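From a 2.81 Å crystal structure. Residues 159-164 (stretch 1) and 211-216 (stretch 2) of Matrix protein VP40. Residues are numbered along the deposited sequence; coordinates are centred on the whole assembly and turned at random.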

# COMPACT_ATOMS: atom_id res chain seq x y z
N PHE A 159 -19.86 -6.38 -9.82
CA PHE A 159 -19.59 -7.67 -10.47
C PHE A 159 -20.91 -8.38 -10.57
O PHE A 159 -21.72 -8.26 -9.65
N ILE A 160 -21.14 -9.12 -11.66
CA ILE A 160 -22.31 -10.00 -11.70
C ILE A 160 -22.14 -10.96 -10.54
O ILE A 160 -21.05 -11.45 -10.29
N GLN A 161 -23.21 -11.20 -9.81
CA GLN A 161 -23.11 -12.04 -8.64
C GLN A 161 -22.58 -13.40 -9.00
O GLN A 161 -21.75 -13.95 -8.31
N ASN A 162 -23.07 -13.99 -10.08
CA ASN A 162 -22.68 -15.35 -10.38
C ASN A 162 -21.20 -15.48 -10.76
O ASN A 162 -20.74 -16.55 -11.08
N MSE A 163 -20.47 -14.38 -10.70
CA MSE A 163 -19.00 -14.40 -10.92
C MSE A 163 -18.23 -14.27 -9.63
O MSE A 163 -17.00 -14.16 -9.64
N VAL A 164 -18.95 -14.24 -8.52
CA VAL A 164 -18.33 -14.08 -7.21
C VAL A 164 -18.93 -15.01 -6.17
O VAL A 164 -18.19 -15.66 -5.43
N ILE A 211 -15.20 -12.01 -25.02
CA ILE A 211 -14.89 -13.41 -24.74
C ILE A 211 -15.91 -14.08 -23.80
O ILE A 211 -16.06 -15.29 -23.82
N HIS A 212 -16.65 -13.29 -23.04
CA HIS A 212 -17.71 -13.83 -22.20
C HIS A 212 -18.63 -12.67 -21.93
O HIS A 212 -18.19 -11.56 -21.78
N PRO A 213 -19.95 -12.92 -21.89
CA PRO A 213 -20.85 -11.78 -21.80
C PRO A 213 -20.68 -10.95 -20.53
O PRO A 213 -21.02 -9.77 -20.54
N ASN A 214 -20.13 -11.55 -19.48
CA ASN A 214 -19.93 -10.86 -18.23
C ASN A 214 -18.52 -10.34 -17.95
O ASN A 214 -18.20 -10.00 -16.82
N LEU A 215 -17.68 -10.29 -18.98
CA LEU A 215 -16.39 -9.63 -18.92
C LEU A 215 -16.35 -8.51 -19.96
O LEU A 215 -16.92 -8.63 -21.05
N PRO A 216 -15.62 -7.42 -19.67
CA PRO A 216 -15.59 -6.39 -20.71
C PRO A 216 -14.86 -6.91 -21.95
O PRO A 216 -14.04 -7.81 -21.86

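The contact between the two stretches is small, burying 220 Å² in total, and it is made largely by side chains, with no hydrogen bond passing from one stretch to the other. The backbones stay well apart: the nearest pair of CA atoms, Ile 160 CA and Asn 214 CA, are 7.0 Å from each other. Three residues, Asn 214, Met 163 and Ile 160, fill most of this gap, and all three direct their CA-to-CB bonds toward the opposing stretch.

Asn 214 contributes the largest covered area, 76 Å². It lies within a type I beta turn that runs from His 212 to Leu 215 and is closed by a backbone hydrogen bond from Leu 215 N to His 212 O (3.1 Å). The turn presents the Asn 214 side chain, in the m rotamer at chi1, to the end of the strand and the short 3-10 segment of stretch 1. Its amide does not find a polar partner there. Asn 214 ND2 lies 3.7 Å from Ile 160 CD1, a van der Waals contact with a methyl group, while Asn 214 OD1 lies 3.8 Å from Asn 162 OD1. Two carbonyl oxygens at that separation cannot bond to one another, so the approach of the two asparagines is one of proximity alone. Asn 162 takes the p rotamer at chi1, and although its CA-to-CB bond points sideways, the end of its side chain comes nearer to stretch 2; it remains a marginal, exposed participant.

Met 163, present as selenomethionine, is the main contributor from stretch 1, with 63 Å² covered. Its chi1 and chi3 are both m, whereas chi2, at -109°, falls between the usual wells. This path carries the selenium and terminal methyl across to the turn, where they meet three residues. Met 163 CE sits 3.5 Å from the backbone carbonyl oxygen Asn 214 O and 3.6 Å from Leu 215 CD2, the latter an apolar contact. Met 163 SE is 4.2 Å from Asn 214 CB, so the side chain also packs against the aliphatic part of the asparagine. Leu 215, with chi1 m and chi2 t, has a sideways CA-to-CB bond, but its end comes nearer and brings CD2 up to the methyl.

The same selenium approaches the imidazole of His 212, whose chi1 is t and whose CA-to-CB bond points toward stretch 1. Met 163 SE is 4.3 Å from His 212 NE2 and 5.0 Å from the centroid of the His 212 ring, 57° off the ring normal, an oblique chalcogen-aromatic contact. On the same ring, ND1 is hydrogen-bonded elsewhere in the structure.

Ile 160, at the end of the strand, completes the contact with 39 Å² covered. Its chi1 is m and chi2 is p, an arrangement that extends CD1 to the Asn 214 amide. Phe 159, whose CA-to-CB bond is sideways, makes no contact, and Gln 161 and Val 164 are out of reach, leaving the packing to a few side chains gathered around Asn 214 and Met 163.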

# COMPACT_ATOMS: atom_id res chain seq x y z
CB PHE A 159 -18.64 -8.50 -9.64
CG PHE A 159 -17.32 -7.84 -9.42
CD1 PHE A 159 -17.11 -7.00 -8.34
CD2 PHE A 159 -16.32 -8.03 -10.33
CE1 PHE A 159 -15.89 -6.37 -8.18
CE2 PHE A 159 -15.10 -7.40 -10.17
CZ PHE A 159 -14.89 -6.57 -9.10
CB ILE A 160 -22.47 -10.79 -13.02
CG1 ILE A 160 -22.95 -9.87 -14.16
CG2 ILE A 160 -23.50 -11.88 -12.90
CD1 ILE A 160 -21.86 -9.12 -14.91
CB GLN A 161 -24.45 -12.18 -7.95
CG GLN A 161 -24.34 -12.75 -6.56
CD GLN A 161 -25.68 -13.14 -5.99
OE1 GLN A 161 -26.22 -12.46 -5.11
NE2 GLN A 161 -26.25 -14.23 -6.50
CB ASN A 162 -23.61 -16.00 -11.42
CG ASN A 162 -23.65 -15.21 -12.74
OD1 ASN A 162 -22.62 -15.01 -13.40
ND2 ASN A 162 -24.85 -14.76 -13.13
CB MSE A 163 -18.64 -13.26 -11.89
CG MSE A 163 -19.29 -13.50 -13.26
SE MSE A 163 -17.90 -13.96 -14.56
CE MSE A 163 -17.00 -12.21 -14.38
CB VAL A 164 -18.45 -12.63 -6.73
CG1 VAL A 164 -17.74 -11.69 -7.68
CG2 VAL A 164 -19.89 -12.18 -6.65
CB ILE A 211 -13.46 -13.54 -24.16
CG1 ILE A 211 -12.93 -14.96 -24.36
CG2 ILE A 211 -13.38 -13.11 -22.70
CD1 ILE A 211 -12.43 -15.22 -25.77
CB HIS A 212 -17.13 -14.37 -20.89
CG HIS A 212 -18.12 -14.95 -19.92
ND1 HIS A 212 -18.60 -16.24 -20.02
CD2 HIS A 212 -18.65 -14.45 -18.79
CE1 HIS A 212 -19.43 -16.49 -19.02
NE2 HIS A 212 -19.47 -15.41 -18.26
CB PRO A 213 -22.24 -12.42 -21.83
CG PRO A 213 -22.04 -13.88 -21.68
CD PRO A 213 -20.67 -14.18 -22.16
CB ASN A 214 -20.40 -11.77 -17.09
CG ASN A 214 -21.88 -12.07 -17.17
OD1 ASN A 214 -22.36 -13.07 -16.60
ND2 ASN A 214 -22.63 -11.20 -17.85
CB LEU A 215 -15.29 -10.63 -19.24
CG LEU A 215 -15.16 -11.82 -18.30
CD1 LEU A 215 -14.21 -12.86 -18.87
CD2 LEU A 215 -14.68 -11.39 -16.94
CB PRO A 216 -14.84 -5.25 -20.05
CG PRO A 216 -13.93 -5.90 -19.04
CD PRO A 216 -14.56 -7.22 -18.64